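Local coordinates for protein cAMP factor (Mobiluncus curtisii, PDB 6JLC) that probably acts as a pore-forming toxin in co-haemolytic lysis of red blood cells, seen here as its all-helical C-terminal part, the CAMP-factor domain, at residues Leu25-Gln29 and Phe41-Phe45; His100-Gly104 and Arg137-Tyr141; Lys155-Asn159 and Val195-Ala201; Glu172-Asn178 and Ala220-Val226. One frame throughout, in Å; residues are numbered along the deposited sequence.

Interaction 1: residues Leu25-Gln29 and Phe41-Phe45; sequences LKEIQ and FDKLF
This is an antiparallel helix-helix contact in the amino-terminal helical bundle, joining helix 8-31 near its end to the first turns of helix 41-59. Both segments are regular helix, with Gln-29 N to Leu-25 O and Phe-45 N to Phe-41 O each at 2.9 Å. Their axes approach to 11.9 Å at 162° (signed crossing -162°), and Gln-29 CA lies 8.3 Å from Phe-41 CA. A gap this wide needs large side chains. Phe-41 and Phe-45 (both m), one turn apart, reach across toward Leu-25 (m,t): Leu-25 CD2 is 3.9 Å from Phe-41 CZ, and Leu-25 CB is 3.9 Å from Phe-45 CE1. Leu-25 CD1 also meets Leu-44 CD2 at 3.6 Å. The extended aliphatic chain of exposed Lys-26 covers a face of the Phe-45 ring in a CH-pi contact, Lys-26 CE 4.2 Å from the centroid, while Lys-26 NZ, 5.3 Å from the Phe-45 centroid, adds at most a weak cation-pi attraction. Gln-29 (t,t) runs along the edges of both rings, its NE2 3.6 Å from Phe-41 CB and its OE1 3.6 Å from Phe-45 CE2. Deeper in the bundle, Leu-25 rests on Val-85 and Leu-44 on Ile-81 of helix 68-91, and Phe-41 and Leu-44 both meet Ile-111 of helix 97-114.

Interaction 2: residues His100-Gly104 and Arg137-Tyr141; sequences HVELG and RVSTY
One carboxylate gathers the side chains at the end of a neighbouring helix. Glu-102, on the helical segment 100-104, takes the m,t rotamer with an almost flat carboxylate twist (chi3 6°), which carries OE1 across to segment 137-141. There Tyr-141 OH donates to Glu-102 OE1 at 2.5 Å, a short bond, and Arg-137 NH1 donates to the same Glu-102 OE1 at 2.9 Å in a salt bridge, though with a bent N-H...O angle of 131°. Arg-137 leaves its helix t,t and then turns sharply at chi3 (-22°, between wells) to bring NH1 within range. Tyr-141 is m with chi2 near 4°; because its hydroxyl lies in the ring plane, the bonded Glu-102 OE1 sits at the ring edge. The other oxygen of Glu-102, OE2, forms a salt bridge with Lys-98 on its own helix.

Beneath these polar groups the backbones come closest at Leu-103 and Val-138, CA to CA 7.3 Å. Val-138 (m) sets CG1 3.7 Å from Glu-102 OE1 and CG2 4.4 Å from CD2 of Leu-103 (t,p), small and medium aliphatics filling a buried seam. Helix 121-139 ends here: Thr-140 (p) turns OG1 back onto Arg-137 O at 3.0 Å, Tyr-141 N reaches Val-138 O at 3.0 Å, and Tyr-141 then turns extended (psi 161°). Apolar inside and ion-paired outside, the contact is characteristic of neighbouring helices in an all-helical bundle.

Interaction 3: residues Lys155-Asn159 and Val195-Ala201; sequences KDLLN and VWFKAKA
The ammonium group of Lys-155 is bound by backbone carbonyls where helix 179-197 ends. Lys-155 NZ donates to Trp-196 O at 2.8 Å and to Lys-198 O at 2.9 Å. Trp-196 O, in the last turn of the helix, suits a lysine because carbonyls there lie at the negative end of the helix dipole. The rotamer m,m,t,p bends the chain to get there. Lys-198 is the first residue to leave helical angles (psi 111°) and starts a type I beta turn; its carbonyl accepts both Lys-155 NZ and, at 3.1 Å from Lys-198 O, Ala-201 N, while its own NZ pairs with Glu-205. One water lies 3.0 Å from Ala-199 O and 2.9 Å from Ala-201 O, and accepts a weak bond from Lys-155 NZ at 3.3 Å. A second bridges Trp-196 NE1 (2.8 Å) to Asp-156 OD1 (2.6 Å).

Packing surrounds these bonds. The backbones are nearest at Lys-155 and Trp-196, CA to CA 6.2 Å. Trp-196 (chi1 t, chi2 81°) swings its indole across to helical segment 155-159, where Trp-196 NE1 meets Asn-159 CB at 3.4 Å and Asn-159 ND2 lies over one ring face. Buried Leu-158 (t,p) places CD2 3.7 Å from Trp-196 CB and 3.9 Å from Val-195 CG1, and continues onto Ala-209 and Ile-210 of helix 203-222. Two neighbouring helices packing on a third is the arrangement of a three-helix bundle, here the carboxy-terminal one.

Interaction 4: residues Glu172-Asn178 and Ala220-Val226; sequences EILTHKN and AYSAPSV
At the far tip of the carboxy-terminal three-helix bundle, the turn between helices 152-173 and 179-197 meets the tail that follows helix 203-222. Glu-172 comes first, its OE1 3.5 Å from Tyr-221 CE2 at the exposed border. The CA-to-CB bond of Ile-173 runs sideways, but its m,m rotamer brings CD1 round to the other segment: Ile-173 CD1 lies 3.7 Å from Ala-220 CB and 3.5 Å from Ala-220 O, the small alanine letting the helices approach to 6.6 Å between Ile-173 CA and Tyr-221 CA. The backbone then turns, with Lys-177 N bonded to Ile-173 O at 2.8 Å. Next, His-176 O accepts Val-226 N at 3.0 Å (153°), and Ser-225 CA is 3.1 Å from the same His-176 O in a CA-H...O contact. The tail can run alongside because residues 223-225 are extended, a conformation proline suits. Lys-177 buries the most surface; its CA-CB bond points away, but the chain (chi1 -107°, then p,t,t) curls back under the tail. There Lys-177 CE is 3.0 Å from Ala-223 O, and Lys-177 NZ donates to Ser-225 OG at 3.0 Å and weakly to Tyr-221 O at 3.3 Å. Asn-178, at the N-cap position of helix 179-197, ends the contact, its backbone N 4.3 Å from Val-226 CG1.

The contacts divide between two helical units. Interactions 1 and 2 lie in the amino-terminal five-helix bundle (helices 8-31 to 121-139), centres 19 Å apart; interactions 3 and 4 lie in the three-helix bundle that follows, centres 28 Å apart. Interactions 1 and 2 close in turn along the chain before interaction 3 opens. Interactions 3 and 4 share helix 152-173 and their segments alternate: interaction 3 joins the start of that helix to the end of helix 179-197, and interaction 4 joins its far end to the tail after helix 203-222. Interaction 3 lies nearer the junction, 21 Å from interaction 2 between centres, whereas interaction 4 is 44 Å from interaction 2. The result is an elongated two-part molecule.

Interaction 1: residues Leu25-Gln29 and Phe41-Phe45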
loop_
_atom_site.group_PDB
_atom_site.type_symbol
_atom_site.label_atom_id
_atom_site.label_comp_id
_atom_site.label_asym_id
_atom_site.label_seq_id
_atom_site.Cartn_x
_atom_site.Cartn_y
_atom_site.Cartn_z
ATOM N N LEU A 25 5.300 -3.368 -1.446
ATOM C CA LEU A 25 3.957 -3.555 -1.975
ATOM C C LEU A 25 3.127 -4.480 -1.095
ATOM O O LEU A 25 1.929 -4.244 -0.906
ATOM C CB LEU A 25 4.032 -4.088 -3.403
ATOM C CG LEU A 25 4.584 -3.046 -4.381
ATOM C CD1 LEU A 25 4.979 -3.716 -5.683
ATOM C CD2 LEU A 25 3.548 -1.957 -4.633
ATOM N N LYS A 26 3.734 -5.544 -0.561
ATOM C CA LYS A 26 2.990 -6.453 0.310
ATOM C C LYS A 26 2.518 -5.749 1.579
ATOM O O LYS A 26 1.398 -5.988 2.045
ATOM C CB LYS A 26 3.851 -7.670 0.657
ATOM C CG LYS A 26 3.885 -8.689 -0.462
ATOM C CD LYS A 26 4.958 -9.737 -0.265
ATOM C CE LYS A 26 4.809 -10.837 -1.305
ATOM N NZ LYS A 26 5.859 -11.884 -1.169
ATOM N N GLU A 27 3.354 -4.881 2.151
ATOM C CA GLU A 27 2.945 -4.133 3.340
ATOM C C GLU A 27 1.752 -3.237 3.036
ATOM O O GLU A 27 0.775 -3.206 3.790
ATOM C CB GLU A 27 4.108 -3.300 3.881
ATOM C CG GLU A 27 5.279 -4.112 4.390
ATOM C CD GLU A 27 6.486 -3.252 4.719
ATOM O OE1 GLU A 27 6.335 -2.013 4.793
ATOM O OE2 GLU A 27 7.586 -3.818 4.900
ATOM N N ILE A 28 1.810 -2.499 1.930
ATOM C CA ILE A 28 0.689 -1.630 1.586
ATOM C C ILE A 28 -0.559 -2.453 1.288
ATOM O O ILE A 28 -1.680 -2.055 1.638
ATOM C CB ILE A 28 1.068 -0.718 0.407
ATOM C CG1 ILE A 28 2.211 0.209 0.817
ATOM C CG2 ILE A 28 -0.140 0.070 -0.082
ATOM C CD1 ILE A 28 2.858 0.885 -0.352
ATOM N N GLN A 29 -0.394 -3.610 0.639
ATOM C CA GLN A 29 -1.558 -4.442 0.341
ATOM C C GLN A 29 -2.219 -4.926 1.624
ATOM O O GLN A 29 -3.451 -5.013 1.708
ATOM C CB GLN A 29 -1.147 -5.630 -0.525
ATOM C CG GLN A 29 -2.246 -6.649 -0.740
ATOM C CD GLN A 29 -1.750 -7.887 -1.461
ATOM O OE1 GLN A 29 -0.766 -8.511 -1.051
ATOM N NE2 GLN A 29 -2.429 -8.250 -2.541
ATOM N N PHE A 41 -2.180 -7.482 -7.991
ATOM C CA PHE A 41 -0.943 -7.689 -7.239
ATOM C C PHE A 41 -0.460 -9.137 -7.329
ATOM O O PHE A 41 0.748 -9.386 -7.326
ATOM C CB PHE A 41 -1.122 -7.267 -5.774
ATOM C CG PHE A 41 -0.804 -5.798 -5.501
ATOM C CD1 PHE A 41 -0.759 -4.866 -6.530
ATOM C CD2 PHE A 41 -0.550 -5.357 -4.201
ATOM C CE1 PHE A 41 -0.467 -3.518 -6.276
ATOM C CE2 PHE A 41 -0.261 -4.011 -3.940
ATOM C CZ PHE A 41 -0.217 -3.093 -4.976
ATOM N N ASP A 42 -1.381 -10.101 -7.443
ATOM C CA ASP A 42 -0.982 -11.509 -7.565
ATOM C C ASP A 42 -0.129 -11.743 -8.810
ATOM O O ASP A 42 0.923 -12.394 -8.751
ATOM C CB ASP A 42 -2.223 -12.405 -7.602
ATOM C CG ASP A 42 -2.869 -12.567 -6.240
ATOM O OD1 ASP A 42 -2.163 -12.402 -5.221
ATOM O OD2 ASP A 42 -4.082 -12.871 -6.194
ATOM N N LYS A 43 -0.582 -11.227 -9.952
ATOM C CA LYS A 43 0.200 -11.318 -11.179
ATOM C C LYS A 43 1.553 -10.625 -11.029
ATOM O O LYS A 43 2.581 -11.138 -11.489
ATOM C CB LYS A 43 -0.599 -10.705 -12.326
ATOM C CG LYS A 43 0.178 -10.513 -13.605
ATOM C CD LYS A 43 -0.746 -10.089 -14.724
ATOM C CE LYS A 43 -1.629 -11.237 -15.154
ATOM N NZ LYS A 43 -1.817 -11.211 -16.621
ATOM N N LEU A 44 1.569 -9.454 -10.391
ATOM C CA LEU A 44 2.817 -8.718 -10.186
ATOM C C LEU A 44 3.826 -9.539 -9.390
ATOM O O LEU A 44 5.010 -9.613 -9.752
ATOM C CB LEU A 44 2.519 -7.400 -9.470
ATOM C CG LEU A 44 3.726 -6.514 -9.156
ATOM C CD1 LEU A 44 4.583 -6.267 -10.400
ATOM C CD2 LEU A 44 3.259 -5.187 -8.533
ATOM N N PHE A 45 3.382 -10.143 -8.282
ATOM C CA PHE A 45 4.308 -10.893 -7.435
ATOM C C PHE A 45 4.824 -12.138 -8.148
ATOM O O PHE A 45 6.001 -12.499 -8.015
ATOM C CB PHE A 45 3.637 -11.270 -6.106
ATOM C CG PHE A 45 3.227 -10.077 -5.254
ATOM C CD1 PHE A 45 3.992 -8.916 -5.229
ATOM C CD2 PHE A 45 2.082 -10.130 -4.466
ATOM C CE1 PHE A 45 3.615 -7.823 -4.445
ATOM C CE2 PHE A 45 1.702 -9.053 -3.679
ATOM C CZ PHE A 45 2.466 -7.896 -3.663
#

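Interaction 2: residues His100-Gly104 and Arg137-Tyr141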
loop_
_atom_site.group_PDB
_atom_site.type_symbol
_atom_site.label_atom_id
_atom_site.label_comp_id
_atom_site.label_asym_id
_atom_site.label_seq_id
_atom_site.Cartn_x
_atom_site.Cartn_y
_atom_site.Cartn_z
ATOM N N HIS A 100 -7.537 8.238 -7.419
ATOM C CA HIS A 100 -7.158 6.855 -7.159
ATOM C C HIS A 100 -7.572 5.921 -8.290
ATOM O O HIS A 100 -6.883 4.927 -8.559
ATOM C CB HIS A 100 -7.773 6.390 -5.849
ATOM C CG HIS A 100 -7.203 7.088 -4.661
ATOM N ND1 HIS A 100 -7.821 8.171 -4.065
ATOM C CD2 HIS A 100 -6.052 6.888 -3.978
ATOM C CE1 HIS A 100 -7.084 8.590 -3.052
ATOM N NE2 HIS A 100 -6.003 7.830 -2.978
ATOM N N VAL A 101 -8.709 6.188 -8.922
ATOM C CA VAL A 101 -9.102 5.384 -10.078
ATOM C C VAL A 101 -8.059 5.512 -11.183
ATOM O O VAL A 101 -7.624 4.512 -11.776
ATOM C CB VAL A 101 -10.499 5.797 -10.565
ATOM C CG1 VAL A 101 -10.804 5.133 -11.909
ATOM C CG2 VAL A 101 -11.541 5.411 -9.525
ATOM N N GLU A 102 -7.625 6.743 -11.453
ATOM C CA GLU A 102 -6.664 6.982 -12.525
ATOM C C GLU A 102 -5.295 6.392 -12.189
ATOM O O GLU A 102 -4.679 5.722 -13.029
ATOM C CB GLU A 102 -6.570 8.480 -12.823
ATOM C CG GLU A 102 -7.883 9.047 -13.347
ATOM C CD GLU A 102 -7.789 10.486 -13.822
ATOM O OE1 GLU A 102 -6.675 11.054 -13.858
ATOM O OE2 GLU A 102 -8.852 11.045 -14.163
ATOM N N LEU A 103 -4.798 6.613 -10.963
ATOM C CA LEU A 103 -3.511 6.024 -10.603
ATOM C C LEU A 103 -3.608 4.504 -10.528
ATOM O O LEU A 103 -2.687 3.796 -10.950
ATOM C CB LEU A 103 -3.001 6.612 -9.282
ATOM C CG LEU A 103 -1.515 6.411 -8.944
ATOM C CD1 LEU A 103 -0.597 6.877 -10.052
ATOM C CD2 LEU A 103 -1.195 7.161 -7.698
ATOM N N GLY A 104 -4.733 3.980 -10.040
ATOM C CA GLY A 104 -4.888 2.531 -10.007
ATOM C C GLY A 104 -4.891 1.926 -11.393
ATOM O O GLY A 104 -4.317 0.850 -11.626
ATOM N N ARG A 137 0.057 14.129 -12.280
ATOM C CA ARG A 137 -1.231 14.732 -12.613
ATOM C C ARG A 137 -2.206 14.658 -11.440
ATOM O O ARG A 137 -2.780 15.670 -11.026
ATOM C CB ARG A 137 -1.837 14.058 -13.840
ATOM C CG ARG A 137 -3.178 14.664 -14.251
ATOM C CD ARG A 137 -3.920 13.781 -15.238
ATOM N NE ARG A 137 -3.016 12.873 -15.928
ATOM C CZ ARG A 137 -3.179 11.559 -15.977
ATOM N NH1 ARG A 137 -4.226 10.994 -15.375
ATOM N NH2 ARG A 137 -2.295 10.815 -16.631
ATOM N N VAL A 138 -2.432 13.456 -10.905
ATOM C CA VAL A 138 -3.487 13.316 -9.902
ATOM C C VAL A 138 -3.077 13.932 -8.571
ATOM O O VAL A 138 -3.941 14.157 -7.715
ATOM C CB VAL A 138 -3.897 11.841 -9.712
ATOM C CG1 VAL A 138 -4.225 11.212 -11.079
ATOM C CG2 VAL A 138 -2.801 11.070 -8.986
ATOM N N SER A 139 -1.779 14.209 -8.379
ATOM C CA SER A 139 -1.324 14.872 -7.158
ATOM C C SER A 139 -1.912 16.264 -7.024
ATOM O O SER A 139 -2.041 16.780 -5.909
ATOM C CB SER A 139 0.198 14.965 -7.134
ATOM O OG SER A 139 0.757 13.718 -6.787
ATOM N N THR A 140 -2.248 16.889 -8.142
ATOM C CA THR A 140 -2.844 18.213 -8.167
ATOM C C THR A 140 -4.363 18.173 -8.117
ATOM O O THR A 140 -4.992 19.233 -8.156
ATOM C CB THR A 140 -2.407 18.968 -9.432
ATOM O OG1 THR A 140 -3.224 18.548 -10.534
ATOM C CG2 THR A 140 -0.948 18.693 -9.759
ATOM N N TYR A 141 -4.972 16.990 -8.074
ATOM C CA TYR A 141 -6.422 16.935 -7.988
ATOM C C TYR A 141 -6.878 17.458 -6.632
ATOM O O TYR A 141 -6.108 17.519 -5.670
ATOM C CB TYR A 141 -6.939 15.509 -8.191
ATOM C CG TYR A 141 -6.908 15.013 -9.627
ATOM C CD1 TYR A 141 -6.365 15.782 -10.648
ATOM C CD2 TYR A 141 -7.428 13.761 -9.953
ATOM C CE1 TYR A 141 -6.336 15.310 -11.950
ATOM C CE2 TYR A 141 -7.403 13.281 -11.253
ATOM C CZ TYR A 141 -6.857 14.055 -12.247
ATOM O OH TYR A 141 -6.840 13.570 -13.536
#

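Interaction 3: residues Lys155-Asn159 and Val195-Ala201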
loop_
_atom_site.group_PDB
_atom_site.type_symbol
_atom_site.label_atom_id
_atom_site.label_comp_id
_atom_site.label_asym_id
_atom_site.label_seq_id
_atom_site.Cartn_x
_atom_site.Cartn_y
_atom_site.Cartn_z
ATOM N N LYS A 155 -11.045 5.184 4.961
ATOM C CA LYS A 155 -11.470 4.058 5.793
ATOM C C LYS A 155 -10.284 3.233 6.274
ATOM O O LYS A 155 -10.308 2.705 7.394
ATOM C CB LYS A 155 -12.441 3.168 5.012
ATOM C CG LYS A 155 -13.885 3.662 5.000
ATOM C CD LYS A 155 -14.500 3.600 6.393
ATOM C CE LYS A 155 -15.962 4.052 6.408
ATOM N NZ LYS A 155 -16.836 3.007 5.807
ATOM N N ASP A 156 -9.240 3.099 5.447
ATOM C CA ASP A 156 -8.061 2.359 5.885
ATOM C C ASP A 156 -7.319 3.090 6.998
ATOM O O ASP A 156 -6.749 2.441 7.880
ATOM C CB ASP A 156 -7.139 2.079 4.695
ATOM C CG ASP A 156 -7.745 1.064 3.706
ATOM O OD1 ASP A 156 -8.599 0.252 4.124
ATOM O OD2 ASP A 156 -7.378 1.077 2.507
ATOM N N LEU A 157 -7.317 4.429 6.988
ATOM C CA LEU A 157 -6.726 5.175 8.101
ATOM C C LEU A 157 -7.497 4.931 9.400
ATOM O O LEU A 157 -6.901 4.783 10.474
ATOM C CB LEU A 157 -6.692 6.668 7.768
ATOM C CG LEU A 157 -5.937 7.577 8.745
ATOM C CD1 LEU A 157 -4.460 7.226 8.784
ATOM C CD2 LEU A 157 -6.134 9.050 8.386
ATOM N N LEU A 158 -8.808 4.826 9.324
ATOM C CA LEU A 158 -9.635 4.538 10.478
ATOM C C LEU A 158 -9.359 3.109 10.961
ATOM O O LEU A 158 -9.227 2.853 12.115
ATOM C CB LEU A 158 -11.088 4.702 10.148
ATOM C CG LEU A 158 -12.080 4.251 11.184
ATOM C CD1 LEU A 158 -11.770 4.818 12.543
ATOM C CD2 LEU A 158 -13.487 4.528 10.783
ATOM N N ASN A 159 -9.251 2.198 10.024
ATOM C CA ASN A 159 -8.964 0.820 10.362
ATOM C C ASN A 159 -7.629 0.697 11.032
ATOM O O ASN A 159 -7.474 -0.033 11.948
ATOM C CB ASN A 159 -9.064 -0.096 9.163
ATOM C CG ASN A 159 -9.431 -1.510 9.550
ATOM O OD1 ASN A 159 -9.071 -2.460 8.908
ATOM N ND2 ASN A 159 -10.138 -1.623 10.602
ATOM N N VAL A 195 -18.573 2.986 12.606
ATOM C CA VAL A 195 -18.259 3.981 11.582
ATOM C C VAL A 195 -17.544 3.328 10.412
ATOM O O VAL A 195 -17.898 3.540 9.244
ATOM C CB VAL A 195 -17.419 5.122 12.183
ATOM C CG1 VAL A 195 -17.053 6.140 11.102
ATOM C CG2 VAL A 195 -18.171 5.800 13.305
ATOM N N TRP A 196 -16.539 2.492 10.711
ATOM C CA TRP A 196 -15.761 1.852 9.657
ATOM C C TRP A 196 -16.629 0.963 8.769
ATOM O O TRP A 196 -16.393 0.861 7.560
ATOM C CB TRP A 196 -14.628 1.038 10.272
ATOM C CG TRP A 196 -13.770 0.341 9.271
ATOM C CD1 TRP A 196 -12.743 0.879 8.548
ATOM C CD2 TRP A 196 -13.864 -1.028 8.879
ATOM N NE1 TRP A 196 -12.186 -0.080 7.737
ATOM C CE2 TRP A 196 -12.858 -1.259 7.926
ATOM C CE3 TRP A 196 -14.695 -2.083 9.252
ATOM C CZ2 TRP A 196 -12.669 -2.501 7.329
ATOM C CZ3 TRP A 196 -14.504 -3.311 8.662
ATOM C CH2 TRP A 196 -13.501 -3.513 7.714
ATOM N N PHE A 197 -17.631 0.308 9.352
ATOM C CA PHE A 197 -18.485 -0.575 8.570
ATOM C C PHE A 197 -19.575 0.174 7.812
ATOM O O PHE A 197 -20.121 -0.375 6.847
ATOM C CB PHE A 197 -19.123 -1.622 9.482
ATOM C CG PHE A 197 -18.388 -2.941 9.504
ATOM C CD1 PHE A 197 -18.592 -3.885 8.506
ATOM C CD2 PHE A 197 -17.480 -3.232 10.519
ATOM C CE1 PHE A 197 -17.920 -5.103 8.531
ATOM C CE2 PHE A 197 -16.818 -4.450 10.554
ATOM C CZ PHE A 197 -17.028 -5.381 9.553
ATOM N N LYS A 198 -19.903 1.402 8.223
ATOM C CA LYS A 198 -20.986 2.160 7.599
ATOM C C LYS A 198 -20.554 2.606 6.209
ATOM O O LYS A 198 -19.672 3.458 6.070
ATOM C CB LYS A 198 -21.371 3.356 8.465
ATOM C CG LYS A 198 -22.215 4.379 7.725
ATOM C CD LYS A 198 -23.233 5.058 8.605
ATOM C CE LYS A 198 -22.629 6.224 9.345
ATOM N NZ LYS A 198 -23.678 7.190 9.784
ATOM N N ALA A 199 -21.182 2.037 5.175
ATOM C CA ALA A 199 -20.722 2.256 3.805
ATOM C C ALA A 199 -20.827 3.715 3.385
ATOM O O ALA A 199 -20.076 4.159 2.509
ATOM C CB ALA A 199 -21.516 1.382 2.837
ATOM N N LYS A 200 -21.745 4.472 3.980
ATOM C CA LYS A 200 -21.963 5.861 3.608
ATOM C C LYS A 200 -21.346 6.833 4.603
ATOM O O LYS A 200 -21.698 8.019 4.600
ATOM C CB LYS A 200 -23.460 6.138 3.452
ATOM C CG LYS A 200 -24.075 5.514 2.205
ATOM C CD LYS A 200 -23.556 6.171 0.929
ATOM C CE LYS A 200 -22.714 5.203 0.105
ATOM N NZ LYS A 200 -22.448 5.715 -1.271
ATOM N N ALA A 201 -20.449 6.352 5.464
ATOM C CA ALA A 201 -19.755 7.237 6.390
ATOM C C ALA A 201 -19.004 8.314 5.621
ATOM O O ALA A 201 -18.375 8.040 4.596
ATOM C CB ALA A 201 -18.781 6.444 7.262
HETATM O O HOH W 1 -17.634 5.400 3.725
HETATM O O HOH W 2 -10.880 -0.287 5.217
#

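Interaction 4: residues Glu172-Asn178 and Ala220-Val226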
loop_
_atom_site.group_PDB
_atom_site.type_symbol
_atom_site.label_atom_id
_atom_site.label_comp_id
_atom_site.label_asym_id
_atom_site.label_seq_id
_atom_site.Cartn_x
_atom_site.Cartn_y
_atom_site.Cartn_z
ATOM N N GLU A 172 -1.102 -2.618 27.195
ATOM C CA GLU A 172 -1.013 -1.606 28.237
ATOM C C GLU A 172 -2.223 -1.519 29.154
ATOM O O GLU A 172 -2.073 -1.061 30.285
ATOM C CB GLU A 172 -0.781 -0.218 27.616
ATOM C CG GLU A 172 0.546 -0.081 26.900
ATOM C CD GLU A 172 1.702 0.120 27.860
ATOM O OE1 GLU A 172 1.454 0.253 29.081
ATOM O OE2 GLU A 172 2.859 0.143 27.389
ATOM N N ILE A 173 -3.407 -1.925 28.710
ATOM C CA ILE A 173 -4.629 -1.767 29.502
ATOM C C ILE A 173 -5.060 -3.078 30.131
ATOM O O ILE A 173 -5.327 -3.146 31.330
ATOM C CB ILE A 173 -5.763 -1.174 28.639
ATOM C CG1 ILE A 173 -5.268 0.069 27.890
ATOM C CG2 ILE A 173 -6.966 -0.856 29.512
ATOM C CD1 ILE A 173 -4.811 1.173 28.813
ATOM N N LEU A 174 -5.170 -4.128 29.321
ATOM C CA LEU A 174 -5.495 -5.435 29.870
ATOM C C LEU A 174 -4.404 -5.905 30.819
ATOM O O LEU A 174 -4.690 -6.530 31.846
ATOM C CB LEU A 174 -5.686 -6.436 28.739
ATOM C CG LEU A 174 -5.960 -7.857 29.222
ATOM C CD1 LEU A 174 -7.255 -7.966 30.008
ATOM C CD2 LEU A 174 -5.974 -8.729 28.022
ATOM N N THR A 175 -3.147 -5.588 30.496
ATOM C CA THR A 175 -2.016 -6.035 31.304
ATOM C C THR A 175 -2.010 -5.382 32.685
ATOM O O THR A 175 -1.655 -6.032 33.677
ATOM C CB THR A 175 -0.703 -5.747 30.567
ATOM O OG1 THR A 175 -0.789 -4.476 29.910
ATOM C CG2 THR A 175 -0.414 -6.823 29.520
ATOM N N HIS A 176 -2.412 -4.104 32.784
ATOM C CA HIS A 176 -2.192 -3.349 34.011
ATOM C C HIS A 176 -3.373 -2.543 34.543
ATOM O O HIS A 176 -3.210 -1.870 35.565
ATOM C CB HIS A 176 -1.008 -2.384 33.835
ATOM C CG HIS A 176 0.223 -3.031 33.285
ATOM N ND1 HIS A 176 0.786 -2.661 32.081
ATOM C CD2 HIS A 176 1.006 -4.021 33.774
ATOM C CE1 HIS A 176 1.859 -3.395 31.852
ATOM N NE2 HIS A 176 2.014 -4.230 32.865
ATOM N N LYS A 177 -4.547 -2.586 33.920
ATOM C CA LYS A 177 -5.615 -1.675 34.322
ATOM C C LYS A 177 -6.848 -2.421 34.815
ATOM O O LYS A 177 -6.968 -3.641 34.699
ATOM C CB LYS A 177 -6.008 -0.740 33.171
ATOM C CG LYS A 177 -5.537 0.689 33.348
ATOM C CD LYS A 177 -4.021 0.752 33.378
ATOM C CE LYS A 177 -3.523 2.135 33.048
ATOM N NZ LYS A 177 -2.102 2.307 33.436
ATOM N N ASN A 178 -7.775 -1.633 35.354
ATOM C CA ASN A 178 -9.055 -2.123 35.854
ATOM C C ASN A 178 -9.854 -2.800 34.741
ATOM O O ASN A 178 -9.700 -2.488 33.559
ATOM C CB ASN A 178 -9.832 -0.936 36.435
ATOM C CG ASN A 178 -11.224 -1.297 36.916
ATOM O OD1 ASN A 178 -12.121 -0.461 36.872
ATOM N ND2 ASN A 178 -11.402 -2.516 37.425
ATOM N N ALA A 220 -7.778 5.714 29.038
ATOM C CA ALA A 220 -7.509 4.403 29.618
ATOM C C ALA A 220 -6.056 4.282 30.072
ATOM O O ALA A 220 -5.777 3.676 31.117
ATOM C CB ALA A 220 -7.853 3.307 28.605
ATOM N N TYR A 221 -5.119 4.836 29.292
ATOM C CA TYR A 221 -3.707 4.721 29.648
ATOM C C TYR A 221 -3.403 5.502 30.918
ATOM O O TYR A 221 -2.619 5.049 31.758
ATOM C CB TYR A 221 -2.825 5.203 28.495
ATOM C CG TYR A 221 -1.345 4.923 28.686
ATOM C CD1 TYR A 221 -0.541 5.781 29.434
ATOM C CD2 TYR A 221 -0.749 3.806 28.111
ATOM C CE1 TYR A 221 0.809 5.529 29.607
ATOM C CE2 TYR A 221 0.600 3.546 28.279
ATOM C CZ TYR A 221 1.374 4.409 29.028
ATOM O OH TYR A 221 2.715 4.151 29.196
ATOM N N SER A 222 -4.030 6.665 31.082
ATOM C CA SER A 222 -3.826 7.480 32.270
ATOM C C SER A 222 -4.550 6.936 33.494
ATOM O O SER A 222 -4.321 7.442 34.599
ATOM C CB SER A 222 -4.273 8.920 32.000
ATOM O OG SER A 222 -5.646 8.982 31.658
ATOM N N ALA A 223 -5.396 5.917 33.333
ATOM C CA ALA A 223 -6.110 5.341 34.467
ATOM C C ALA A 223 -5.133 4.702 35.459
ATOM O O ALA A 223 -4.022 4.315 35.091
ATOM C CB ALA A 223 -7.121 4.304 33.981
ATOM N N PRO A 224 -5.525 4.587 36.730
ATOM C CA PRO A 224 -4.625 3.984 37.725
ATOM C C PRO A 224 -4.422 2.497 37.468
ATOM O O PRO A 224 -5.376 1.764 37.202
ATOM C CB PRO A 224 -5.352 4.228 39.053
ATOM C CG PRO A 224 -6.797 4.335 38.667
ATOM C CD PRO A 224 -6.790 5.039 37.339
ATOM N N SER A 225 -3.169 2.056 37.555
ATOM C CA SER A 225 -2.859 0.642 37.411
ATOM C C SER A 225 -3.257 -0.126 38.674
ATOM O O SER A 225 -3.559 0.453 39.724
ATOM C CB SER A 225 -1.372 0.442 37.118
ATOM O OG SER A 225 -1.032 0.893 35.817
ATOM N N VAL A 226 -3.263 -1.454 38.559
ATOM C CA VAL A 226 -3.507 -2.331 39.704
ATOM C C VAL A 226 -3.037 -3.749 39.398
ATOM O O VAL A 226 -2.254 -3.969 38.476
ATOM C CB VAL A 226 -4.989 -2.337 40.115
ATOM C CG1 VAL A 226 -5.859 -2.826 38.962
ATOM C CG2 VAL A 226 -5.186 -3.199 41.361
#